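Local coordinates for protein N-acetyl-beta-D glucosaminidase (Rhizomucor miehei CAU432, PDB 4ZM6) that joins a family 3 beta-N-acetylglucosaminidase and a GCN5-related glucosamine N-acetyltransferase region, which binds acetyl coenzyme A, in one polypeptide, at residues A[554-557]-A[558-562]; A[620-623]-A[624-627]; A[630-633]-A[634-638]; A[671-674]-A[675-679]. All coordinates share one frame; numbering follows the deposited sequence.

In the fold
All four are local contacts in the GNAT (GCN5-related N-acetyltransferase) region, three on helices and one in a loop, in series along the chain. Contact 1 lies near the C-terminal end of helix 546-561, contact 2 is the loop after strand 608-618, contact 3 lies on helix 627-642, which that loop starts, and contact 4 closes helix 665-677. Successive centres are about 15, 16 and 14 Å apart, whereas contact 1 lies about 22 Å from both contacts 3 and 4. Contacts 1, 2 and 4 touch acetyl coenzyme A, at its pantetheine arm, pyrophosphate and 3'-phosphate. Contact 3 does not, but meets contact 4, where His632 packs on Phe673 and Phe674 and probably bonds to Trp679.

Contact 1 of 4, residues A[554-557]-A[558-562]; sequences TAMW and DDIFG. With ACO (acetyl coenzyme *a), chain C.
Trp557 and Phe561 form a local aromatic contact one helical turn apart, near the C-terminal end of helix 546-561 in the GNAT fold. Four i to i+4 backbone bonds establish the helix here; the last runs from Phe561 N to Trp557 O at 2.7 Å. Trp557 carries its indole anti to the backbone N (chi1 176°), and this lays one face of the rings beneath Phe561. Over that face Phe561 CB makes a CH-pi contact, 3.8 Å from the centroid of the Trp557 five-membered ring. Further out, the Phe561 ring and the six-membered ring of Trp557 meet obliquely, their centroids 4.5 Å apart and their planes at 43°. The indole is also held at its polar end, since Trp557 NE1 is hydrogen-bonded to Trp565 O. On an adjoining side of the helix, Met556 and Ile560 run alongside each other, with Met556 CG 4.0 Å from Ile560 CD1. Met617 of strand 608-618 packs against Met556, Ile560 and Phe561, joining the helix to the sheet. The same helix end borders the pantetheine arm: N4P of acetyl coenzyme A sits at the edge of the Phe561 ring, 3.8 Å from Phe561 CZ, and Ile560 CG2 approaches C7P at 3.7 Å.

Contact 2 of 4, residues A[620-623]-A[624-627]; sequences PSYQ and GKGV. With ACO (acetyl coenzyme *a), chain C.
Lys625 folds back over Tyr622 in the pyrophosphate-binding loop of the GNAT fold, where Gln623, Gly626 and Gly628 match the family pattern Q/R-x-x-G-x-G/A. Lys625, Tyr622 and Gln623 make most of the local contact. The Lys625 chain leaves with CG beside its backbone N (chi1 -55°) and runs across the peptide backbone: CG is 3.5 Å from Tyr622 O and CE is 3.7 Å from Ser621 O. Only the aliphatic part of the lysine does this touching. Lys625 CD approaches the Tyr622 ring obliquely, 4.4 Å from CD2, while Tyr622 OH is hydrogen-bonded to Lys593. Gln623 turns the other way, extended along the cofactor. Its NE2 bonds to Val618 O, which helps fix the amide, and Gln623 OE1 takes a weak hydrogen bond from the cofactor hydroxyl OAP at 3.4 Å. Beyond Gln623 the N-H groups of Gly624 and Gly626 go to different phosphates of the pyrophosphate, and Gly628 N also bonds to the cofactor. Gly624 N reaches O5A of acetyl coenzyme A at 2.9 Å with a nearly straight N-H angle of 163°. Gly626, with positive phi at the N-cap of helix 627-642, gives its N-H to O1A of acetyl coenzyme A at 2.7 Å.

Contact 3 of 4, residues A[630-633]-A[634-638]; sequences LLHD and AALEH
His632 packs against Leu636 one turn later on helix 627-642, in the beta-alpha-beta unit with strands 608-618 and 646-649 of the GNAT fold. This pair and Ala634, whose CB lies 3.4 Å from Leu631 O, make the tight part of the local contact. The imidazole stands anti to the backbone N (chi1 175°), which sends its CE1 along the helix to within 3.5 Å of Leu636 CD1; the approach is oblique. His632 NE2 meets Trp679 NE1 in a probable hydrogen bond, and ND1 makes a weak one of 3.4 Å with Asp633 OD1.

On the adjoining flank Asp633 and Glu637 come together. The extended Glu637 chain runs back along the helix past Asp633 O, and its OE2 lies 3.4 Å from Asp633 CB. The two acids remain close, 4.2 Å from Asp633 OD2 to Glu637 OE2, but hydroxyl groups engage them: Ser107 and Thr109 bond to Asp633, and Ser108 to Glu637. These partners lie at or just before the start of helix 108-125, whose N-terminal end would probably ease the like charges, and they tie the transferase helix to the glycoside hydrolase part of the chain.

Leu630 is the looser, partly exposed side; it and Ala634 lean instead on Val541. Leu630 CB stays 6.4 Å from Ala634 N, while the backbone bond from Ala634 N to Leu630 O measures 3.0 Å.

Contact 4 of 4, residues A[671-674]-A[675-679]; sequences QAFF and SKKGW. With ACO (acetyl coenzyme *a), chain C.
Phe674 O is gripped by three backbone N-H groups where helix 665-677 ends. Trp679 N gives the sound bond, 3.1 Å with an N-H angle of 151°, while those from Lys677 N and Gly678 N are weak. The Trp679 bond pairs with one from Gly678 N to Ser675 O at 2.9 Å, and with Gly678 at positive phi the two define a Schellman motif. The turn brings Trp679 back beside Phe674: the two side chains point the same way, and the edge of Phe674 meets the face of the indole five-membered ring, centroids 5.4 Å apart and planes at 79°. Phe673 CG lies anti to its backbone N (chi1 172°), which turns the ring to the cofactor, CCP of acetyl coenzyme A being 3.8 Å above one face. Lys677 crosses the ring end, its CE 3.6 Å from Phe673 CZ, and its NZ bonds to Thr629. Lys676, an acetyl-CoA-binding residue, brings NZ to O9A of the 3'-phosphate, but so closely that the bond's detail is doubtful. Phe674 and Trp679 pack on Leu649, both phenylalanines touch Leu616, and Phe673, Phe674 and Lys677 touch His632, so this helix end bridges helix 627-642 and the sheet of strands 608-618 and 646-649.

Contact 1 of 4, residues A[554-557]-A[558-562]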
# COMPACT_ATOMS: atom_id res chain seq x y z
N THR A 554 25.17 -6.29 9.97
CA THR A 554 26.51 -6.89 10.03
C THR A 554 26.91 -7.17 11.47
O THR A 554 27.40 -8.26 11.79
CB THR A 554 27.56 -5.97 9.37
OG1 THR A 554 27.18 -5.71 8.01
CG2 THR A 554 28.95 -6.62 9.40
N ALA A 555 26.70 -6.20 12.35
CA ALA A 555 27.00 -6.37 13.78
C ALA A 555 26.15 -7.46 14.41
O ALA A 555 26.62 -8.23 15.23
CB ALA A 555 26.80 -5.06 14.52
N MET A 556 24.88 -7.52 14.01
CA MET A 556 23.98 -8.55 14.52
C MET A 556 24.47 -9.94 14.11
O MET A 556 24.37 -10.89 14.89
CB MET A 556 22.55 -8.31 14.02
CG MET A 556 21.48 -9.02 14.82
SD MET A 556 19.85 -8.88 14.07
CE MET A 556 19.46 -7.18 14.43
N TRP A 557 25.00 -10.07 12.89
CA TRP A 557 25.49 -11.36 12.40
C TRP A 557 26.67 -11.84 13.21
O TRP A 557 26.74 -13.01 13.57
CB TRP A 557 25.88 -11.31 10.92
CG TRP A 557 26.46 -12.61 10.45
CD1 TRP A 557 27.71 -13.09 10.72
CD2 TRP A 557 25.81 -13.61 9.66
NE1 TRP A 557 27.89 -14.32 10.14
CE2 TRP A 557 26.74 -14.66 9.48
CE3 TRP A 557 24.54 -13.72 9.08
CZ2 TRP A 557 26.43 -15.81 8.75
CZ3 TRP A 557 24.24 -14.86 8.34
CH2 TRP A 557 25.18 -15.89 8.18
N ASP A 558 27.61 -10.94 13.48
CA ASP A 558 28.80 -11.32 14.21
C ASP A 558 28.42 -11.69 15.63
O ASP A 558 28.94 -12.65 16.20
CB ASP A 558 29.83 -10.19 14.23
CG ASP A 558 31.17 -10.63 14.77
OD1 ASP A 558 31.75 -11.59 14.21
OD2 ASP A 558 31.65 -10.02 15.75
N ASP A 559 27.48 -10.93 16.19
CA ASP A 559 26.99 -11.17 17.54
C ASP A 559 26.37 -12.57 17.69
O ASP A 559 26.57 -13.22 18.71
CB ASP A 559 25.96 -10.09 17.90
CG ASP A 559 25.61 -10.08 19.37
OD1 ASP A 559 26.38 -10.64 20.18
OD2 ASP A 559 24.56 -9.49 19.71
N ILE A 560 25.65 -13.03 16.67
CA ILE A 560 24.90 -14.29 16.71
C ILE A 560 25.67 -15.47 16.12
O ILE A 560 25.66 -16.56 16.69
CB ILE A 560 23.56 -14.15 15.96
CG1 ILE A 560 22.64 -13.21 16.73
CG2 ILE A 560 22.90 -15.51 15.74
CD1 ILE A 560 21.40 -12.81 15.98
N PHE A 561 26.30 -15.26 14.96
CA PHE A 561 26.99 -16.32 14.22
C PHE A 561 28.52 -16.16 14.19
O PHE A 561 29.21 -17.00 13.61
CB PHE A 561 26.50 -16.34 12.77
CG PHE A 561 25.04 -16.67 12.61
CD1 PHE A 561 24.57 -17.95 12.86
CD2 PHE A 561 24.14 -15.71 12.15
CE1 PHE A 561 23.23 -18.26 12.70
CE2 PHE A 561 22.80 -16.02 11.99
CZ PHE A 561 22.34 -17.29 12.26
N GLY A 562 29.04 -15.11 14.81
CA GLY A 562 30.47 -14.77 14.72
C GLY A 562 31.47 -15.86 15.09
O GLY A 562 32.57 -15.89 14.54
N1A ACO C . 6.83 -14.38 27.21
C2A ACO C . 7.18 -15.67 27.41
N3A ACO C . 7.66 -16.47 26.42
C4A ACO C . 7.84 -16.00 25.16
C5A ACO C . 7.47 -14.60 24.87
C6A ACO C . 6.95 -13.78 25.99
N6A ACO C . 6.60 -12.49 25.79
N7A ACO C . 7.72 -14.39 23.58
C8A ACO C . 8.21 -15.55 23.06
N9A ACO C . 8.27 -16.52 24.00
C1B ACO C . 8.76 -17.91 23.78
C2B ACO C . 7.62 -18.88 23.47
O2B ACO C . 7.76 -20.07 24.25
C3B ACO C . 7.69 -19.15 21.97
O3B ACO C . 7.36 -20.49 21.59
P3B ACO C . 8.26 -21.83 21.80
O7A ACO C . 9.17 -21.88 20.59
O8A ACO C . 8.94 -21.67 23.13
O9A ACO C . 7.22 -22.92 21.79
C4B ACO C . 9.11 -18.73 21.58
O4B ACO C . 9.64 -17.93 22.65
C5B ACO C . 9.12 -17.96 20.27
O5B ACO C . 10.25 -17.09 20.28
P1A ACO C . 10.21 -15.63 19.64
O1A ACO C . 10.52 -14.64 20.74
O2A ACO C . 8.99 -15.42 18.78
O3A ACO C . 11.47 -15.85 18.68
P2A ACO C . 12.87 -15.13 18.97
O4A ACO C . 12.63 -13.64 19.00
O5A ACO C . 13.53 -15.78 20.16
O6A ACO C . 13.68 -15.55 17.65
CBP ACO C . 15.12 -17.15 16.55
CCP ACO C . 13.82 -16.92 17.30
CDP ACO C . 15.11 -16.36 15.25
CEP ACO C . 15.23 -18.63 16.22
CAP ACO C . 16.25 -16.69 17.47
OAP ACO C . 16.47 -17.67 18.48
C9P ACO C . 17.54 -16.42 16.75
O9P ACO C . 17.79 -15.27 16.41
N8P ACO C . 18.38 -17.43 16.52
C7P ACO C . 19.65 -17.20 15.88
C6P ACO C . 20.32 -18.48 15.40
C5P ACO C . 19.65 -19.17 14.23
O5P ACO C . 19.84 -20.37 14.16
N4P ACO C . 18.93 -18.50 13.32
C3P ACO C . 18.34 -19.17 12.15
C2P ACO C . 19.27 -19.16 10.93
S1P ACO C . 18.84 -20.39 9.72
C ACO C . 17.76 -19.63 8.70
O ACO C . 17.37 -18.50 8.95
CH3 ACO C . 17.29 -20.39 7.51

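Contact 2 of 4, residues A[620-623]-A[624-627]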
# COMPACT_ATOMS: atom_id res chain seq x y z
N PRO A 620 20.65 -11.60 20.77
CA PRO A 620 20.48 -12.49 21.93
C PRO A 620 19.70 -11.87 23.08
O PRO A 620 18.75 -12.48 23.58
CB PRO A 620 21.92 -12.77 22.38
CG PRO A 620 22.74 -12.56 21.16
CD PRO A 620 22.07 -11.44 20.42
N SER A 621 20.06 -10.66 23.47
CA SER A 621 19.37 -9.95 24.56
C SER A 621 17.90 -9.62 24.27
O SER A 621 17.18 -9.21 25.17
CB SER A 621 20.12 -8.66 24.88
OG SER A 621 20.29 -7.88 23.71
N TYR A 622 17.46 -9.80 23.02
CA TYR A 622 16.07 -9.55 22.64
C TYR A 622 15.28 -10.81 22.22
O TYR A 622 14.10 -10.72 21.89
CB TYR A 622 16.04 -8.52 21.52
CG TYR A 622 16.31 -7.12 22.00
CD1 TYR A 622 17.61 -6.66 22.16
CD2 TYR A 622 15.25 -6.27 22.31
CE1 TYR A 622 17.85 -5.37 22.61
CE2 TYR A 622 15.49 -4.98 22.75
CZ TYR A 622 16.78 -4.54 22.90
OH TYR A 622 16.99 -3.26 23.34
N GLN A 623 15.93 -11.98 22.25
CA GLN A 623 15.23 -13.23 21.96
C GLN A 623 14.21 -13.57 23.05
O GLN A 623 14.31 -13.08 24.18
CB GLN A 623 16.24 -14.37 21.77
CG GLN A 623 17.03 -14.22 20.48
CD GLN A 623 18.19 -15.18 20.33
OE1 GLN A 623 18.27 -16.20 21.01
NE2 GLN A 623 19.10 -14.86 19.41
N GLY A 624 13.21 -14.37 22.69
CA GLY A 624 12.14 -14.75 23.61
C GLY A 624 11.16 -13.65 23.97
O GLY A 624 10.51 -13.71 25.02
N LYS A 625 11.03 -12.66 23.10
CA LYS A 625 10.06 -11.57 23.29
C LYS A 625 9.04 -11.48 22.14
O LYS A 625 8.21 -10.57 22.12
CB LYS A 625 10.79 -10.24 23.43
CG LYS A 625 11.82 -10.21 24.54
CD LYS A 625 12.50 -8.85 24.61
CE LYS A 625 13.56 -8.81 25.71
NZ LYS A 625 12.96 -8.97 27.06
N GLY A 626 9.10 -12.42 21.20
CA GLY A 626 8.18 -12.44 20.06
C GLY A 626 8.65 -11.69 18.82
O GLY A 626 7.88 -11.52 17.88
N VAL A 627 9.90 -11.23 18.82
CA VAL A 627 10.45 -10.50 17.67
C VAL A 627 10.65 -11.44 16.49
O VAL A 627 10.30 -11.11 15.36
CB VAL A 627 11.78 -9.82 18.00
CG1 VAL A 627 12.40 -9.18 16.75
CG2 VAL A 627 11.58 -8.77 19.09
N1A ACO C . 6.83 -14.38 27.21
C2A ACO C . 7.18 -15.67 27.41
N3A ACO C . 7.66 -16.47 26.42
C4A ACO C . 7.84 -16.00 25.16
C5A ACO C . 7.47 -14.60 24.87
C6A ACO C . 6.95 -13.78 25.99
N6A ACO C . 6.60 -12.49 25.79
N7A ACO C . 7.72 -14.39 23.58
C8A ACO C . 8.21 -15.55 23.06
N9A ACO C . 8.27 -16.52 24.00
C1B ACO C . 8.76 -17.91 23.78
C2B ACO C . 7.62 -18.88 23.47
O2B ACO C . 7.76 -20.07 24.25
C3B ACO C . 7.69 -19.15 21.97
O3B ACO C . 7.36 -20.49 21.59
P3B ACO C . 8.26 -21.83 21.80
O7A ACO C . 9.17 -21.88 20.59
O8A ACO C . 8.94 -21.67 23.13
O9A ACO C . 7.22 -22.92 21.79
C4B ACO C . 9.11 -18.73 21.58
O4B ACO C . 9.64 -17.93 22.65
C5B ACO C . 9.12 -17.96 20.27
O5B ACO C . 10.25 -17.09 20.28
P1A ACO C . 10.21 -15.63 19.64
O1A ACO C . 10.52 -14.64 20.74
O2A ACO C . 8.99 -15.42 18.78
O3A ACO C . 11.47 -15.85 18.68
P2A ACO C . 12.87 -15.13 18.97
O4A ACO C . 12.63 -13.64 19.00
O5A ACO C . 13.53 -15.78 20.16
O6A ACO C . 13.68 -15.55 17.65
CBP ACO C . 15.12 -17.15 16.55
CCP ACO C . 13.82 -16.92 17.30
CDP ACO C . 15.11 -16.36 15.25
CEP ACO C . 15.23 -18.63 16.22
CAP ACO C . 16.25 -16.69 17.47
OAP ACO C . 16.47 -17.67 18.48
C9P ACO C . 17.54 -16.42 16.75
O9P ACO C . 17.79 -15.27 16.41
N8P ACO C . 18.38 -17.43 16.52
C7P ACO C . 19.65 -17.20 15.88
C6P ACO C . 20.32 -18.48 15.40
C5P ACO C . 19.65 -19.17 14.23
O5P ACO C . 19.84 -20.37 14.16
N4P ACO C . 18.93 -18.50 13.32
C3P ACO C . 18.34 -19.17 12.15
C2P ACO C . 19.27 -19.16 10.93
S1P ACO C . 18.84 -20.39 9.72
C ACO C . 17.76 -19.63 8.70
O ACO C . 17.37 -18.50 8.95
CH3 ACO C . 17.29 -20.39 7.51

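Contact 3 of 4, residues A[630-633]-A[634-638]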
# COMPACT_ATOMS: atom_id res chain seq x y z
N LEU A 630 7.31 -11.96 14.93
CA LEU A 630 6.92 -10.80 14.12
C LEU A 630 7.49 -10.87 12.72
O LEU A 630 6.75 -10.80 11.73
CB LEU A 630 7.39 -9.50 14.77
CG LEU A 630 6.30 -8.70 15.47
CD1 LEU A 630 5.77 -9.43 16.70
CD2 LEU A 630 6.86 -7.34 15.86
N LEU A 631 8.81 -11.00 12.65
CA LEU A 631 9.55 -11.00 11.38
C LEU A 631 9.17 -12.19 10.53
O LEU A 631 8.97 -12.07 9.33
CB LEU A 631 11.06 -11.01 11.65
CG LEU A 631 11.63 -9.75 12.30
CD1 LEU A 631 13.07 -9.96 12.75
CD2 LEU A 631 11.53 -8.56 11.36
N HIS A 632 9.08 -13.35 11.18
CA HIS A 632 8.71 -14.59 10.52
C HIS A 632 7.35 -14.49 9.83
O HIS A 632 7.17 -14.93 8.69
CB HIS A 632 8.70 -15.71 11.56
CG HIS A 632 8.23 -17.02 11.05
ND1 HIS A 632 6.90 -17.30 10.83
CD2 HIS A 632 8.91 -18.15 10.72
CE1 HIS A 632 6.78 -18.54 10.39
NE2 HIS A 632 7.98 -19.07 10.32
N ASP A 633 6.39 -13.89 10.52
CA ASP A 633 5.05 -13.68 9.98
C ASP A 633 5.05 -12.69 8.82
O ASP A 633 4.37 -12.91 7.81
CB ASP A 633 4.10 -13.22 11.09
CG ASP A 633 3.75 -14.34 12.06
OD1 ASP A 633 4.58 -15.25 12.26
OD2 ASP A 633 2.63 -14.32 12.60
N ALA A 634 5.81 -11.61 8.95
CA ALA A 634 5.98 -10.65 7.85
C ALA A 634 6.50 -11.35 6.60
O ALA A 634 6.07 -11.06 5.49
CB ALA A 634 6.94 -9.54 8.26
N ALA A 635 7.41 -12.30 6.80
CA ALA A 635 7.94 -13.09 5.69
C ALA A 635 6.87 -13.95 5.02
O ALA A 635 6.74 -13.92 3.79
CB ALA A 635 9.10 -13.95 6.16
N LEU A 636 6.10 -14.71 5.80
CA LEU A 636 5.09 -15.60 5.22
C LEU A 636 3.90 -14.84 4.69
O LEU A 636 3.27 -15.27 3.72
CB LEU A 636 4.61 -16.65 6.23
CG LEU A 636 5.67 -17.49 6.96
CD1 LEU A 636 5.06 -18.85 7.32
CD2 LEU A 636 6.95 -17.68 6.16
N GLU A 637 3.58 -13.71 5.31
CA GLU A 637 2.50 -12.85 4.82
C GLU A 637 2.84 -12.31 3.44
O GLU A 637 1.97 -12.27 2.56
CB GLU A 637 2.22 -11.69 5.79
CG GLU A 637 1.44 -12.11 7.03
CD GLU A 637 1.72 -11.23 8.24
OE1 GLU A 637 2.03 -10.03 8.06
OE2 GLU A 637 1.62 -11.76 9.37
N HIS A 638 4.09 -11.92 3.24
CA HIS A 638 4.54 -11.46 1.92
C HIS A 638 4.45 -12.58 0.89
O HIS A 638 3.85 -12.40 -0.16
CB HIS A 638 5.97 -10.92 1.98
CG HIS A 638 6.55 -10.67 0.62
ND1 HIS A 638 7.70 -11.28 0.17
CD2 HIS A 638 6.10 -9.90 -0.40
CE1 HIS A 638 7.95 -10.88 -1.06
NE2 HIS A 638 7.00 -10.05 -1.44

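Contact 4 of 4, residues A[671-674]-A[675-679]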
# COMPACT_ATOMS: atom_id res chain seq x y z
N GLN A 671 15.87 -24.76 14.90
CA GLN A 671 15.16 -25.79 14.13
C GLN A 671 13.81 -26.11 14.77
O GLN A 671 12.80 -26.26 14.08
CB GLN A 671 15.98 -27.07 14.02
CG GLN A 671 17.27 -26.94 13.24
CD GLN A 671 18.04 -28.24 13.18
OE1 GLN A 671 19.27 -28.25 13.09
NE2 GLN A 671 17.32 -29.34 13.23
N ALA A 672 13.82 -26.22 16.10
CA ALA A 672 12.59 -26.44 16.85
C ALA A 672 11.63 -25.26 16.69
O ALA A 672 10.43 -25.44 16.55
CB ALA A 672 12.90 -26.68 18.32
N PHE A 673 12.18 -24.04 16.72
CA PHE A 673 11.39 -22.84 16.50
C PHE A 673 10.58 -22.97 15.22
O PHE A 673 9.36 -22.74 15.21
CB PHE A 673 12.29 -21.61 16.45
CG PHE A 673 11.57 -20.35 16.04
CD1 PHE A 673 11.47 -20.01 14.70
CD2 PHE A 673 11.01 -19.51 16.98
CE1 PHE A 673 10.81 -18.86 14.32
CE2 PHE A 673 10.35 -18.36 16.60
CZ PHE A 673 10.24 -18.03 15.27
N PHE A 674 11.26 -23.36 14.14
CA PHE A 674 10.63 -23.45 12.81
C PHE A 674 9.63 -24.60 12.68
O PHE A 674 8.55 -24.40 12.11
CB PHE A 674 11.69 -23.53 11.70
CG PHE A 674 12.44 -22.24 11.48
CD1 PHE A 674 11.76 -21.07 11.15
CD2 PHE A 674 13.82 -22.19 11.58
CE1 PHE A 674 12.45 -19.89 10.94
CE2 PHE A 674 14.51 -21.01 11.37
CZ PHE A 674 13.82 -19.85 11.05
N SER A 675 9.95 -25.79 13.18
CA SER A 675 9.00 -26.91 13.09
C SER A 675 7.74 -26.62 13.89
O SER A 675 6.63 -26.90 13.44
CB SER A 675 9.63 -28.23 13.55
OG SER A 675 10.49 -28.02 14.64
N LYS A 676 7.92 -26.00 15.06
CA LYS A 676 6.79 -25.62 15.92
C LYS A 676 5.81 -24.64 15.26
O LYS A 676 4.64 -24.61 15.64
CB LYS A 676 7.32 -25.02 17.22
CG LYS A 676 6.32 -24.99 18.35
CD LYS A 676 7.01 -25.32 19.67
CE LYS A 676 6.01 -25.43 20.81
NZ LYS A 676 5.27 -24.15 21.01
N LYS A 677 6.29 -23.84 14.32
CA LYS A 677 5.45 -22.92 13.54
C LYS A 677 4.76 -23.64 12.37
O LYS A 677 3.85 -23.08 11.76
CB LYS A 677 6.27 -21.76 12.97
CG LYS A 677 6.95 -20.89 14.01
CD LYS A 677 6.04 -19.78 14.51
CE LYS A 677 6.79 -18.89 15.49
NZ LYS A 677 5.86 -18.24 16.45
N GLY A 678 5.22 -24.84 12.04
CA GLY A 678 4.59 -25.64 10.99
C GLY A 678 5.49 -26.10 9.86
O GLY A 678 5.04 -26.84 8.99
N TRP A 679 6.75 -25.68 9.87
CA TRP A 679 7.71 -26.09 8.85
C TRP A 679 7.97 -27.59 8.95
O TRP A 679 8.19 -28.10 10.04
CB TRP A 679 9.04 -25.34 8.99
CG TRP A 679 8.99 -23.89 8.60
CD1 TRP A 679 8.68 -22.83 9.39
CD2 TRP A 679 9.28 -23.35 7.30
NE1 TRP A 679 8.74 -21.67 8.67
CE2 TRP A 679 9.11 -21.96 7.39
CE3 TRP A 679 9.65 -23.91 6.08
CZ2 TRP A 679 9.32 -21.11 6.31
CZ3 TRP A 679 9.86 -23.06 5.00
CH2 TRP A 679 9.68 -21.68 5.12
N1A ACO C . 6.83 -14.38 27.21
C2A ACO C . 7.18 -15.67 27.41
N3A ACO C . 7.66 -16.47 26.42
C4A ACO C . 7.84 -16.00 25.16
C5A ACO C . 7.47 -14.60 24.87
C6A ACO C . 6.95 -13.78 25.99
N6A ACO C . 6.60 -12.49 25.79
N7A ACO C . 7.72 -14.39 23.58
C8A ACO C . 8.21 -15.55 23.06
N9A ACO C . 8.27 -16.52 24.00
C1B ACO C . 8.76 -17.91 23.78
C2B ACO C . 7.62 -18.88 23.47
O2B ACO C . 7.76 -20.07 24.25
C3B ACO C . 7.69 -19.15 21.97
O3B ACO C . 7.36 -20.49 21.59
P3B ACO C . 8.26 -21.83 21.80
O7A ACO C . 9.17 -21.88 20.59
O8A ACO C . 8.94 -21.67 23.13
O9A ACO C . 7.22 -22.92 21.79
C4B ACO C . 9.11 -18.73 21.58
O4B ACO C . 9.64 -17.93 22.65
C5B ACO C . 9.12 -17.96 20.27
O5B ACO C . 10.25 -17.09 20.28
P1A ACO C . 10.21 -15.63 19.64
O1A ACO C . 10.52 -14.64 20.74
O2A ACO C . 8.99 -15.42 18.78
O3A ACO C . 11.47 -15.85 18.68
P2A ACO C . 12.87 -15.13 18.97
O4A ACO C . 12.63 -13.64 19.00
O5A ACO C . 13.53 -15.78 20.16
O6A ACO C . 13.68 -15.55 17.65
CBP ACO C . 15.12 -17.15 16.55
CCP ACO C . 13.82 -16.92 17.30
CDP ACO C . 15.11 -16.36 15.25
CEP ACO C . 15.23 -18.63 16.22
CAP ACO C . 16.25 -16.69 17.47
OAP ACO C . 16.47 -17.67 18.48
C9P ACO C . 17.54 -16.42 16.75
O9P ACO C . 17.79 -15.27 16.41
N8P ACO C . 18.38 -17.43 16.52
C7P ACO C . 19.65 -17.20 15.88
C6P ACO C . 20.32 -18.48 15.40
C5P ACO C . 19.65 -19.17 14.23
O5P ACO C . 19.84 -20.37 14.16
N4P ACO C . 18.93 -18.50 13.32
C3P ACO C . 18.34 -19.17 12.15
C2P ACO C . 19.27 -19.16 10.93
S1P ACO C . 18.84 -20.39 9.72
C ACO C . 17.76 -19.63 8.70
O ACO C . 17.37 -18.50 8.95
CH3 ACO C . 17.29 -20.39 7.51